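Local atomic coordinates of NanS-p (Escherichia phage vB_EcoP_24B, PDB entry 6YP6), a protein that probably acts as a carbohydrate esterase of a Shiga toxin-encoding bacteriophage, binding sugar and removing ester groups from it. Residues A[26-31]-A[44-49]; A[81-86]-A[146-151]; A[88-93]-A[205-210]. All blocks are in the same frame, centred on the assembly; numbering follows the deposited sequence.

Contact 1 (A[26-31]-A[44-49]); sequences GGRAEV and KLTKEA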
ATOM      1  N   GLY A  26       7.317 -15.349   3.371  1.00 15.46           N
ATOM      2  CA  GLY A  26       8.537 -14.664   3.721  1.00 15.53           C
ATOM      3  C   GLY A  26       8.394 -13.980   5.071  1.00 15.81           C
ATOM      4  O   GLY A  26       7.306 -13.681   5.549  1.00 17.38           O
ATOM      5  N   GLY A  27       9.545 -13.761   5.705  1.00 16.32           N
ATOM      6  CA  GLY A  27       9.561 -12.980   6.911  1.00 15.74           C
ATOM      7  C   GLY A  27       8.737 -13.536   8.059  1.00 15.71           C
ATOM      8  O   GLY A  27       8.453 -14.734   8.162  1.00 17.22           O
ATOM      9  N   ARG A  28       8.397 -12.620   8.962  1.00 14.26           N
ATOM     10  CA  ARG A  28       7.696 -12.916  10.196  1.00 14.26           C
ATOM     11  C   ARG A  28       6.648 -11.839  10.413  1.00 12.70           C
ATOM     12  O   ARG A  28       6.901 -10.661  10.155  1.00 11.97           O
ATOM     13  CB  ARG A  28       8.668 -12.916  11.379  1.00 15.60           C
ATOM     14  CG  ARG A  28       8.004 -13.253  12.693  1.00 17.90           C
ATOM     15  CD  ARG A  28       8.956 -13.196  13.860  1.00 20.21           C
ATOM     16  NE  ARG A  28       8.249 -13.544  15.088  1.00 22.31           N
ATOM     17  CZ  ARG A  28       8.701 -13.312  16.314  1.00 24.25           C
ATOM     18  NH1 ARG A  28       9.875 -12.723  16.496  1.00 25.02           N
ATOM     19  NH2 ARG A  28       7.969 -13.667  17.359  1.00 24.86           N
ATOM     20  N   ALA A  29       5.470 -12.252  10.872  1.00 12.40           N
ATOM     21  CA  ALA A  29       4.395 -11.343  11.259  1.00 12.18           C
ATOM     22  C   ALA A  29       4.070 -11.673  12.709  1.00 12.49           C
ATOM     23  O   ALA A  29       3.549 -12.755  12.997  1.00 14.62           O
ATOM     24  CB  ALA A  29       3.173 -11.538  10.366  1.00 12.93           C
ATOM     25  N   GLU A  30       4.383 -10.758  13.621  1.00 11.80           N
ATOM     26  CA  GLU A  30       4.160 -10.968  15.046  1.00 11.98           C
ATOM     27  C   GLU A  30       3.125  -9.968  15.536  1.00 10.99           C
ATOM     28  O   GLU A  30       3.340  -8.760  15.431  1.00 10.46           O
ATOM     29  CB  GLU A  30       5.459 -10.771  15.829  1.00 13.75           C
ATOM     30  CG  GLU A  30       5.301 -11.078  17.308  1.00 15.28           C
ATOM     31  CD  GLU A  30       6.455 -10.596  18.165  1.00 17.45           C
ATOM     32  OE1 GLU A  30       7.426 -10.031  17.629  1.00 18.32           O
ATOM     33  OE2 GLU A  30       6.394 -10.786  19.400  1.00 18.70           O
ATOM     34  N   VAL A  31       2.018 -10.461  16.090  1.00 11.33           N
ATOM     35  CA  VAL A  31       1.038  -9.564  16.689  1.00 11.85           C
ATOM     36  C   VAL A  31       1.605  -9.055  18.005  1.00 11.82           C
ATOM     37  O   VAL A  31       2.026  -9.840  18.863  1.00 12.99           O
ATOM     38  CB  VAL A  31      -0.311 -10.274  16.875  1.00 12.82           C
ATOM     39  CG1 VAL A  31      -1.313  -9.331  17.522  1.00 13.34           C
ATOM     40  CG2 VAL A  31      -0.836 -10.772  15.537  1.00 13.54           C
ATOM     41  N   LYS A  44       3.682  -6.657  13.615  1.00  8.95           N
ATOM     42  CA  LYS A  44       5.044  -6.253  13.313  1.00  9.36           C
ATOM     43  C   LYS A  44       5.594  -7.167  12.232  1.00  8.96           C
ATOM     44  O   LYS A  44       5.632  -8.392  12.402  1.00  9.66           O
ATOM     45  CB  LYS A  44       5.885  -6.353  14.577  1.00 11.03           C
ATOM     46  CG  LYS A  44       7.362  -6.049  14.404  1.00 13.53           C
ATOM     47  CD  LYS A  44       8.066  -6.089  15.767  1.00 16.28           C
ATOM     48  CE  LYS A  44       9.581  -6.088  15.658  1.00 18.14           C
ATOM     49  NZ  LYS A  44      10.236  -6.241  16.989  1.00 19.54           N
ATOM     50  N   LEU A  45       6.018  -6.565  11.132  1.00  8.85           N
ATOM     51  CA  LEU A  45       6.492  -7.281   9.958  1.00  9.38           C
ATOM     52  C   LEU A  45       7.991  -7.070   9.822  1.00  9.88           C
ATOM     53  O   LEU A  45       8.476  -5.934   9.740  1.00  9.88           O
ATOM     54  CB  LEU A  45       5.762  -6.796   8.707  1.00  9.66           C
ATOM     55  CG  LEU A  45       4.227  -6.864   8.808  1.00 11.43           C
ATOM     56  CD1 LEU A  45       3.607  -6.288   7.550  1.00 11.97           C
ATOM     57  CD2 LEU A  45       3.716  -8.251   9.038  1.00 12.40           C
ATOM     58  N   THR A  46       8.714  -8.181   9.815  1.00 10.59           N
ATOM     59  CA  THR A  46      10.157  -8.206   9.704  1.00 12.02           C
ATOM     60  C   THR A  46      10.555  -9.379   8.820  1.00 12.29           C
ATOM     61  O   THR A  46       9.730 -10.212   8.433  1.00 12.60           O
ATOM     62  CB  THR A  46      10.831  -8.406  11.076  1.00 13.53           C
ATOM     63  OG1 THR A  46      10.406  -9.650  11.657  1.00 14.02           O
ATOM     64  CG2 THR A  46      10.519  -7.250  12.018  1.00 14.38           C
ATOM     65  N   LYS A  47      11.845  -9.449   8.515  1.00 13.61           N
ATOM     66  CA  LYS A  47      12.416 -10.608   7.840  0.50 14.54           C
ATOM     67  C   LYS A  47      13.899 -10.677   8.183  1.00 15.58           C
ATOM     68  O   LYS A  47      14.473  -9.743   8.746  1.00 16.41           O
ATOM     69  CB  LYS A  47      12.151 -10.579   6.324  0.50 14.80           C
ATOM     70  CG  LYS A  47      12.476  -9.269   5.598  0.50 14.61           C
ATOM     71  CD  LYS A  47      13.964  -9.134   5.298  0.50 14.46           C
ATOM     72  CE  LYS A  47      14.284  -7.819   4.590  0.50 14.02           C
ATOM     73  NZ  LYS A  47      13.953  -7.836   3.151  0.50 13.95           N
ATOM     74  N   GLU A  48      14.516 -11.797   7.833  1.00 17.81           N
ATOM     75  CA  GLU A  48      15.960 -11.937   7.978  1.00 20.39           C
ATOM     76  C   GLU A  48      16.625 -11.299   6.760  1.00 20.05           C
ATOM     77  O   GLU A  48      16.388 -11.725   5.627  1.00 19.00           O
ATOM     78  CB  GLU A  48      16.341 -13.411   8.082  1.00 23.57           C
ATOM     79  CG  GLU A  48      15.840 -14.114   9.339  1.00 26.90           C
ATOM     80  CD  GLU A  48      16.413 -13.526  10.617  1.00 29.70           C
ATOM     81  OE1 GLU A  48      17.466 -12.855  10.551  1.00 30.74           O
ATOM     82  OE2 GLU A  48      15.807 -13.734  11.691  1.00 30.85           O
ATOM     83  N   ALA A  49      17.448 -10.277   6.986  1.00 21.07           N
ATOM     84  CA  ALA A  49      18.081  -9.579   5.873  1.00 21.81           C
ATOM     85  C   ALA A  49      18.852 -10.557   4.997  1.00 21.69           C
ATOM     86  O   ALA A  49      19.560 -11.436   5.490  1.00 21.50           O
ATOM     87  CB  ALA A  49      19.026  -8.498   6.396  1.00 22.54           C
TER
HETATM   88  O   HOH W   1       8.597  -7.780  19.212  1.00 40.71           O
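Arg28 and Thr46 hold each other by two backbone hydrogen bonds, and Glu30 and Lys44 repeat the pattern two residues further along. In the second pair Lys44 N gives to Glu30 O at 2.8 Å, in practice a straight bond (179°). Between them comes Ala29 opposite Leu45, a non-hydrogen-bonded pair whose side chains share the other face of the sheet. Here the packing is close: Leu45 CD2 rests 3.6 Å from Ala29 CB, and the leucine, which is buried, also touches Trp54, Val207 and Ile209. At the start of the ladder the positive phi of Gly27 suits glycine, and its CA comes up to Thr46 O and, at 3.6 Å, to Lys47 CB.

The face of Arg28, Glu30, Lys44 and Thr46 is looser and carries charge. Lys44 and Glu30 both send CG anti to the backbone N (chi1 176° and -176°), and their ends are joined through one water, which donates to Glu30 OE1 at 3.0 Å and accepts from Lys44 NZ at 3.2 Å. The same Glu30 OE1 lies above one face of the Arg28 guanidinium, offset toward the rim, 3.7 Å from Arg28 NH2. That salt bridge is long and works through charge alone, since no N-H points at the oxygen. On this face Thr46 OG1 also meets Arg28 CB at 3.7 Å. An apolar face with the buried Leu45 and a charged, watered one thus belong to a beta hairpin, strands 28-33 and 41-46, whose second strand joins it to strand 207-216 of the antiparallel sheet.

Contact 2 (A[81-86]-A[146-151]); sequences GALAAN and GAFDNE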
ATOM      1  N   GLY A  81      12.870   2.033  13.702  1.00  9.28           N
ATOM      2  CA  GLY A  81      14.279   2.009  13.378  1.00  9.73           C
ATOM      3  C   GLY A  81      14.833   3.395  13.076  1.00  9.22           C
ATOM      4  O   GLY A  81      14.112   4.389  12.959  1.00 10.70           O
ATOM      5  N   ALA A  82      16.160   3.434  12.948  1.00  8.37           N
ATOM      6  CA  ALA A  82      16.882   4.671  12.676  1.00  8.57           C
ATOM      7  C   ALA A  82      16.701   5.105  11.219  1.00  8.39           C
ATOM      8  O   ALA A  82      16.605   4.279  10.309  1.00  9.20           O
ATOM      9  CB  ALA A  82      18.374   4.467  12.932  1.00  9.13           C
ATOM     10  N   LEU A  83      16.686   6.415  10.993  1.00  7.83           N
ATOM     11  CA  LEU A  83      16.652   6.939   9.636  1.00  8.24           C
ATOM     12  C   LEU A  83      17.884   6.471   8.863  1.00  8.80           C
ATOM     13  O   LEU A  83      19.022   6.695   9.296  1.00 10.25           O
ATOM     14  CB  LEU A  83      16.608   8.459   9.661  1.00  8.66           C
ATOM     15  CG  LEU A  83      16.807   9.188   8.333  1.00  9.31           C
ATOM     16  CD1 LEU A  83      15.729   8.844   7.324  1.00  9.28           C
ATOM     17  CD2 LEU A  83      16.826  10.685   8.589  1.00 10.46           C
ATOM     18  N   ALA A  84      17.650   5.838   7.711  1.00  8.86           N
ATOM     19  CA  ALA A  84      18.699   5.410   6.797  1.00  9.30           C
ATOM     20  C   ALA A  84      18.322   5.888   5.400  1.00  9.07           C
ATOM     21  O   ALA A  84      17.243   5.551   4.894  1.00  9.24           O
ATOM     22  CB  ALA A  84      18.852   3.889   6.814  1.00  9.79           C
ATOM     23  N   ALA A  85      19.213   6.646   4.767  1.00  9.28           N
ATOM     24  CA  ALA A  85      18.900   7.220   3.469  1.00  9.62           C
ATOM     25  C   ALA A  85      18.564   6.117   2.473  1.00  8.83           C
ATOM     26  O   ALA A  85      19.290   5.127   2.350  1.00  9.15           O
ATOM     27  CB  ALA A  85      20.102   8.003   2.951  1.00 11.00           C
ATOM     28  N   ASN A  86      17.469   6.309   1.741  1.00  8.90           N
ATOM     29  CA  ASN A  86      17.045   5.503   0.592  1.00  9.23           C
ATOM     30  C   ASN A  86      16.432   4.164   0.969  1.00  8.18           C
ATOM     31  O   ASN A  86      16.042   3.403   0.075  1.00  8.76           O
ATOM     32  CB  ASN A  86      18.178   5.364  -0.428  1.00 11.51           C
ATOM     33  CG  ASN A  86      18.765   6.725  -0.779  1.00 14.76           C
ATOM     34  OD1 ASN A  86      18.022   7.689  -1.002  1.00 17.05           O
ATOM     35  ND2 ASN A  86      20.083   6.829  -0.776  1.00 15.46           N
ATOM     36  N   GLY A 146       6.687  14.068   5.995  1.00 10.74           N
ATOM     37  CA  GLY A 146       7.585  14.957   6.690  1.00 10.57           C
ATOM     38  C   GLY A 146       8.806  14.226   7.216  1.00  9.63           C
ATOM     39  O   GLY A 146       9.129  13.102   6.805  1.00  9.03           O
ATOM     40  N   ALA A 147       9.503  14.890   8.138  1.00  9.61           N
ATOM     41  CA  ALA A 147      10.718  14.325   8.702  1.00  9.76           C
ATOM     42  C   ALA A 147      10.428  12.929   9.234  1.00  8.93           C
ATOM     43  O   ALA A 147       9.431  12.699   9.916  1.00  9.67           O
ATOM     44  CB  ALA A 147      11.225  15.224   9.822  1.00 11.10           C
ATOM     45  N   PHE A 148      11.324  11.998   8.935  1.00  8.96           N
ATOM     46  CA  PHE A 148      11.130  10.622   9.355  1.00  9.08           C
ATOM     47  C   PHE A 148      11.017  10.518  10.870  1.00  8.89           C
ATOM     48  O   PHE A 148      11.747  11.176  11.614  1.00  9.49           O
ATOM     49  CB  PHE A 148      12.308   9.772   8.891  1.00  9.05           C
ATOM     50  CG  PHE A 148      12.245   8.356   9.360  1.00  9.25           C
ATOM     51  CD1 PHE A 148      11.387   7.456   8.762  1.00  9.06           C
ATOM     52  CD2 PHE A 148      13.024   7.928  10.418  1.00  9.91           C
ATOM     53  CE1 PHE A 148      11.324   6.151   9.192  1.00  9.70           C
ATOM     54  CE2 PHE A 148      12.969   6.621  10.848  1.00 10.37           C
ATOM     55  CZ  PHE A 148      12.117   5.721  10.235  1.00 10.13           C
ATOM     56  N   ASP A 149      10.114   9.654  11.324  1.00  8.38           N
ATOM     57  CA  ASP A 149       9.924   9.402  12.740  1.00  8.66           C
ATOM     58  C   ASP A 149       9.422   7.974  12.913  1.00  8.73           C
ATOM     59  O   ASP A 149       9.261   7.216  11.946  1.00  8.79           O
ATOM     60  CB  ASP A 149       9.006  10.453  13.378  1.00  9.05           C
ATOM     61  CG  ASP A 149       7.576  10.403  12.882  1.00 10.07           C
ATOM     62  OD1 ASP A 149       7.090   9.322  12.494  1.00  9.63           O
ATOM     63  OD2 ASP A 149       6.935  11.482  12.921  1.00 12.91           O
ATOM     64  N   ASN A 150       9.208   7.601  14.169  1.00  8.53           N
ATOM     65  CA  ASN A 150       8.669   6.298  14.533  1.00  9.60           C
ATOM     66  C   ASN A 150       7.250   6.424  15.105  1.00  9.94           C
ATOM     67  O   ASN A 150       6.832   5.624  15.950  1.00 11.66           O
ATOM     68  CB  ASN A 150       9.633   5.569  15.470  1.00 11.32           C
ATOM     69  CG  ASN A 150      10.976   5.113  14.768  1.00 12.58           C
ATOM     70  OD1 ASN A 150      11.208   5.316  13.578  1.00 14.93           O
ATOM     71  ND2 ASN A 150      11.858   4.504  15.541  1.00 13.51           N
ATOM     72  N   GLU A 151       6.489   7.406  14.632  1.00  9.42           N
ATOM     73  CA  GLU A 151       5.109   7.605  15.041  1.00  9.64           C
ATOM     74  C   GLU A 151       4.164   6.876  14.091  1.00  8.73           C
ATOM     75  O   GLU A 151       4.534   6.470  12.989  1.00  8.87           O
ATOM     76  CB  GLU A 151       4.763   9.098  15.031  1.00 11.14           C
ATOM     77  CG  GLU A 151       5.602   9.939  15.955  1.00 13.21           C
ATOM     78  CD  GLU A 151       5.443   9.520  17.389  1.00 16.13           C
ATOM     79  OE1 GLU A 151       4.296   9.481  17.870  1.00 16.97           O
ATOM     80  OE2 GLU A 151       6.466   9.193  18.023  1.00 18.13           O
TER
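Gly81 and Leu83 pass Asn150 and Phe148 as loop against loop, without strand pairing: the nearest CA atoms, Leu83 CA and Phe148 CA, are still 6.6 Å apart, so side chains must bridge the distance. Phe148 does most of this. Its CB points toward the other loop and CG lies anti to the backbone N (chi1 176°). There the carbonyl of Gly81 meets the ring edge, in its plane, with Gly81 O 3.3 Å from Phe148 CE2. Leu83 slides past the aromatic side chain in the opposite direction: Leu83 CB comes obliquely to Phe148 CD2 at 3.7 Å, while its CD1 reaches back to Phe148 CB at 3.9 Å. The phenyl ring also meets that of Tyr205, their planes at about 30°, and the side chain touches Thr121 of strand 113-121.

Past the phenylalanine, Asp149 turns from the contact and makes an Asx turn: its OD1 accepts from Glu151 N at 2.9 Å, and the same oxygen takes a hydrogen bond from His153. The turn holds the backbone from 149 to 151. The contact as a whole mixes an apolar patch, Leu83 on Phe148, with a carbonyl at the ring edge. A carbonyl oxygen facing the slightly positive rim of a phenyl ring should add a modest electrostatic attraction between the two loops.

Contact 3 (A[88-93]-A[205-210]); sequences YVMAFY and YPVLID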
ATOM      1  N   TYR A  88      13.768   1.315   2.136  1.00  6.82           N
ATOM      2  CA  TYR A  88      12.354   1.068   1.926  1.00  6.85           C
ATOM      3  C   TYR A  88      11.631   0.659   3.201  1.00  6.50           C
ATOM      4  O   TYR A  88      12.201   0.015   4.082  1.00  7.14           O
ATOM      5  CB  TYR A  88      12.139  -0.052   0.891  1.00  7.42           C
ATOM      6  CG  TYR A  88      12.635   0.330  -0.483  1.00  7.76           C
ATOM      7  CD1 TYR A  88      11.970   1.267  -1.268  1.00  8.07           C
ATOM      8  CD2 TYR A  88      13.807  -0.228  -0.983  1.00  8.89           C
ATOM      9  CE1 TYR A  88      12.459   1.624  -2.510  1.00  8.70           C
ATOM     10  CE2 TYR A  88      14.304   0.120  -2.218  1.00  9.43           C
ATOM     11  CZ  TYR A  88      13.637   1.051  -2.975  1.00  9.69           C
ATOM     12  OH  TYR A  88      14.175   1.382  -4.190  1.00 11.73           O
ATOM     13  N   VAL A  89      10.335   0.996   3.237  1.00  6.64           N
ATOM     14  CA  VAL A  89       9.381   0.422   4.178  1.00  6.59           C
ATOM     15  C   VAL A  89       8.576  -0.667   3.470  1.00  6.78           C
ATOM     16  O   VAL A  89       8.734  -1.854   3.768  1.00  7.79           O
ATOM     17  CB  VAL A  89       8.457   1.488   4.805  1.00  7.16           C
ATOM     18  CG1 VAL A  89       7.529   0.840   5.824  1.00  7.66           C
ATOM     19  CG2 VAL A  89       9.269   2.606   5.444  1.00  7.21           C
ATOM     20  N   MET A  90       7.712  -0.293   2.529  1.00  6.70           N
ATOM     21  CA  MET A  90       6.826  -1.271   1.896  1.00  6.60           C
ATOM     22  C   MET A  90       6.207  -0.658   0.655  1.00  6.52           C
ATOM     23  O   MET A  90       6.231   0.556   0.455  1.00  7.21           O
ATOM     24  CB  MET A  90       5.751  -1.732   2.883  1.00  7.22           C
ATOM     25  CG  MET A  90       4.796  -0.648   3.320  1.00  7.63           C
ATOM     26  SD  MET A  90       3.792  -1.242   4.675  1.00  8.99           S
ATOM     27  CE  MET A  90       3.087   0.290   5.244  1.00  9.89           C
ATOM     28  N   ALA A  91       5.621  -1.529  -0.152  1.00  6.83           N
ATOM     29  CA  ALA A  91       4.900  -1.166  -1.356  1.00  6.59           C
ATOM     30  C   ALA A  91       3.556  -1.882  -1.395  1.00  6.42           C
ATOM     31  O   ALA A  91       3.387  -2.976  -0.847  1.00  6.99           O
ATOM     32  CB  ALA A  91       5.691  -1.555  -2.616  1.00  7.20           C
ATOM     33  N   PHE A  92       2.621  -1.252  -2.100  1.00  6.25           N
ATOM     34  CA  PHE A  92       1.279  -1.752  -2.379  1.00  6.42           C
ATOM     35  C   PHE A  92       1.127  -1.851  -3.893  1.00  6.35           C
ATOM     36  O   PHE A  92       1.186  -0.834  -4.589  1.00  6.70           O
ATOM     37  CB  PHE A  92       0.210  -0.768  -1.861  1.00  6.77           C
ATOM     38  CG  PHE A  92       0.265  -0.552  -0.381  1.00  7.59           C
ATOM     39  CD1 PHE A  92       1.162   0.353   0.165  1.00  8.80           C
ATOM     40  CD2 PHE A  92      -0.562  -1.261   0.480  1.00  8.97           C
ATOM     41  CE1 PHE A  92       1.234   0.537   1.547  1.00 10.42           C
ATOM     42  CE2 PHE A  92      -0.475  -1.083   1.862  1.00 10.26           C
ATOM     43  CZ  PHE A  92       0.414  -0.175   2.383  1.00 10.83           C
ATOM     44  N   TYR A  93       0.925  -3.068  -4.399  1.00  6.35           N
ATOM     45  CA  TYR A  93       0.709  -3.308  -5.815  1.00  6.60           C
ATOM     46  C   TYR A  93      -0.638  -3.988  -6.001  1.00  6.65           C
ATOM     47  O   TYR A  93      -0.929  -4.999  -5.350  1.00  7.39           O
ATOM     48  CB  TYR A  93       1.776  -4.226  -6.413  1.00  7.59           C
ATOM     49  CG  TYR A  93       3.170  -3.795  -6.201  1.00  9.49           C
ATOM     50  CD1 TYR A  93       3.645  -2.639  -6.768  1.00 10.96           C
ATOM     51  CD2 TYR A  93       4.038  -4.574  -5.430  1.00 11.31           C
ATOM     52  CE1 TYR A  93       4.969  -2.244  -6.554  1.00 11.49           C
ATOM     53  CE2 TYR A  93       5.342  -4.201  -5.224  1.00 11.72           C
ATOM     54  CZ  TYR A  93       5.794  -3.034  -5.783  1.00 10.41           C
ATOM     55  OH  TYR A  93       7.116  -2.675  -5.581  1.00 11.93           O
ATOM     56  N   TYR A 205      13.020  -1.206   6.754  1.00  7.52           N
ATOM     57  CA  TYR A 205      12.584  -0.837   8.094  1.00  7.73           C
ATOM     58  C   TYR A 205      11.580  -1.860   8.623  1.00  7.89           C
ATOM     59  O   TYR A 205      10.603  -2.170   7.932  1.00  9.26           O
ATOM     60  CB  TYR A 205      11.863   0.506   8.107  1.00  7.91           C
ATOM     61  CG  TYR A 205      12.691   1.724   7.795  1.00  7.81           C
ATOM     62  CD1 TYR A 205      13.412   2.370   8.781  1.00  8.04           C
ATOM     63  CD2 TYR A 205      12.707   2.270   6.510  1.00  7.90           C
ATOM     64  CE1 TYR A 205      14.137   3.502   8.503  1.00  8.06           C
ATOM     65  CE2 TYR A 205      13.435   3.408   6.226  1.00  7.87           C
ATOM     66  CZ  TYR A 205      14.153   4.018   7.235  1.00  7.96           C
ATOM     67  OH  TYR A 205      14.899   5.157   7.008  1.00  8.35           O
ATOM     68  N   PRO A 206      11.723  -2.334   9.860  1.00  7.84           N
ATOM     69  CA  PRO A 206      10.596  -3.028  10.494  1.00  8.73           C
ATOM     70  C   PRO A 206       9.385  -2.103  10.485  1.00  8.34           C
ATOM     71  O   PRO A 206       9.515  -0.888  10.662  1.00  8.59           O
ATOM     72  CB  PRO A 206      11.100  -3.309  11.910  1.00  9.56           C
ATOM     73  CG  PRO A 206      12.595  -3.299  11.773  1.00  9.79           C
ATOM     74  CD  PRO A 206      12.875  -2.222  10.771  1.00  8.86           C
ATOM     75  N   VAL A 207       8.199  -2.670  10.269  1.00  8.13           N
ATOM     76  CA  VAL A 207       6.976  -1.875  10.203  1.00  8.09           C
ATOM     77  C   VAL A 207       5.885  -2.534  11.031  1.00  7.67           C
ATOM     78  O   VAL A 207       5.744  -3.763  11.039  1.00  8.58           O
ATOM     79  CB  VAL A 207       6.538  -1.625   8.738  1.00  8.90           C
ATOM     80  CG1 VAL A 207       6.100  -2.899   8.034  1.00  9.98           C
ATOM     81  CG2 VAL A 207       5.435  -0.556   8.649  1.00  9.12           C
ATOM     82  N   LEU A 208       5.110  -1.702  11.718  1.00  7.70           N
ATOM     83  CA  LEU A 208       3.921  -2.125  12.438  1.00  8.20           C
ATOM     84  C   LEU A 208       2.707  -1.703  11.625  1.00  7.86           C
ATOM     85  O   LEU A 208       2.592  -0.541  11.221  1.00  8.92           O
ATOM     86  CB  LEU A 208       3.852  -1.490  13.826  1.00  9.28           C
ATOM     87  CG  LEU A 208       4.583  -2.234  14.941  1.00 12.85           C
ATOM     88  CD1 LEU A 208       6.050  -2.339  14.669  1.00 14.34           C
ATOM     89  CD2 LEU A 208       4.319  -1.537  16.264  1.00 13.67           C
ATOM     90  N   ILE A 209       1.804  -2.640  11.388  1.00  7.68           N
ATOM     91  CA  ILE A 209       0.571  -2.381  10.656  1.00  7.90           C
ATOM     92  C   ILE A 209      -0.599  -2.463  11.625  1.00  8.14           C
ATOM     93  O   ILE A 209      -0.768  -3.467  12.324  1.00  8.98           O
ATOM     94  CB  ILE A 209       0.386  -3.386   9.503  1.00  9.48           C
ATOM     95  CG1 ILE A 209       1.564  -3.366   8.547  1.00 11.25           C
ATOM     96  CG2 ILE A 209      -0.952  -3.143   8.804  1.00  9.49           C
ATOM     97  CD1 ILE A 209       1.716  -2.116   7.819  1.00 12.95           C
ATOM     98  N   ASP A 210      -1.407  -1.413  11.656  1.00  7.69           N
ATOM     99  CA  ASP A 210      -2.659  -1.390  12.407  1.00  8.44           C
ATOM    100  C   ASP A 210      -3.791  -1.969  11.563  1.00  8.33           C
ATOM    101  O   ASP A 210      -4.549  -2.826  12.029  1.00  9.14           O
ATOM    102  CB  ASP A 210      -2.962   0.068  12.781  1.00  9.12           C
ATOM    103  CG  ASP A 210      -3.984   0.203  13.880  1.00 11.03           C
ATOM    104  OD1 ASP A 210      -3.957  -0.610  14.826  1.00 11.95           O
ATOM    105  OD2 ASP A 210      -4.762   1.186  13.857  1.00 11.36           O
TER
HETATM  106  O   HOH W   2       9.307  -3.303   5.978  1.00 21.09           O
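Tyr205 opens the contact with its backbone: Tyr205 N gives a hydrogen bond to Tyr88 O at 3.0 Å, met nearly along the C=O axis. Its ring lies obliquely beside the same strand end, with CD2 3.6 Å from Val89 CG2, and its hydroxyl goes on to Thr121 and to Ala84 N. A water sits between the carbonyls of Tyr205 and Val89, 2.6 Å from Tyr205 O. Past Pro206, chi1 of Val207 (67°) puts CG1 between N and the carbonyl carbon, leaving CG2 anti to N and 3.8 Å from Val89 CG1, the two valines crossing at about a right angle. At Ile209 the meeting is tip to tip: Ile209 CD1 touches Met90 CE at 3.8 Å, and the sulphur is almost as close. Met90, extended beyond CG, reaches it from the other strand.

Val89 and Met90 both face Ile119, a classic beta bulge in strand 88-95. That strand runs between 193-197 and 113-121 in one sheet, while 207-216 belongs to the other, with 41-46 among its neighbours; Phe77 of strand 71-79 touches both Met90 and Ile209 in the apolar layer between the sheets.

Contact 1 closes before either of the others opens, whereas contacts 2 and 3 interleave along the chain, in the order 81-86, 88-93, 146-151, 205-210. Contact 3 is the buried one, its centre about 8 Å from that of the chain; contacts 1 and 2 lie at the surface, their centres about 19 Å apart. The 205-210 segment connects all three. Val207 O probably accepts a hydrogen bond from Leu45 N of contact 1, strands 41-46 and 207-216 being neighbours in one antiparallel sheet, and Tyr205 meets Phe148 and Ala84 N of contact 2. An outer hairpin, the interior between two sheets and a pair of surface loops thus form one continuous path through the beta-rich fold.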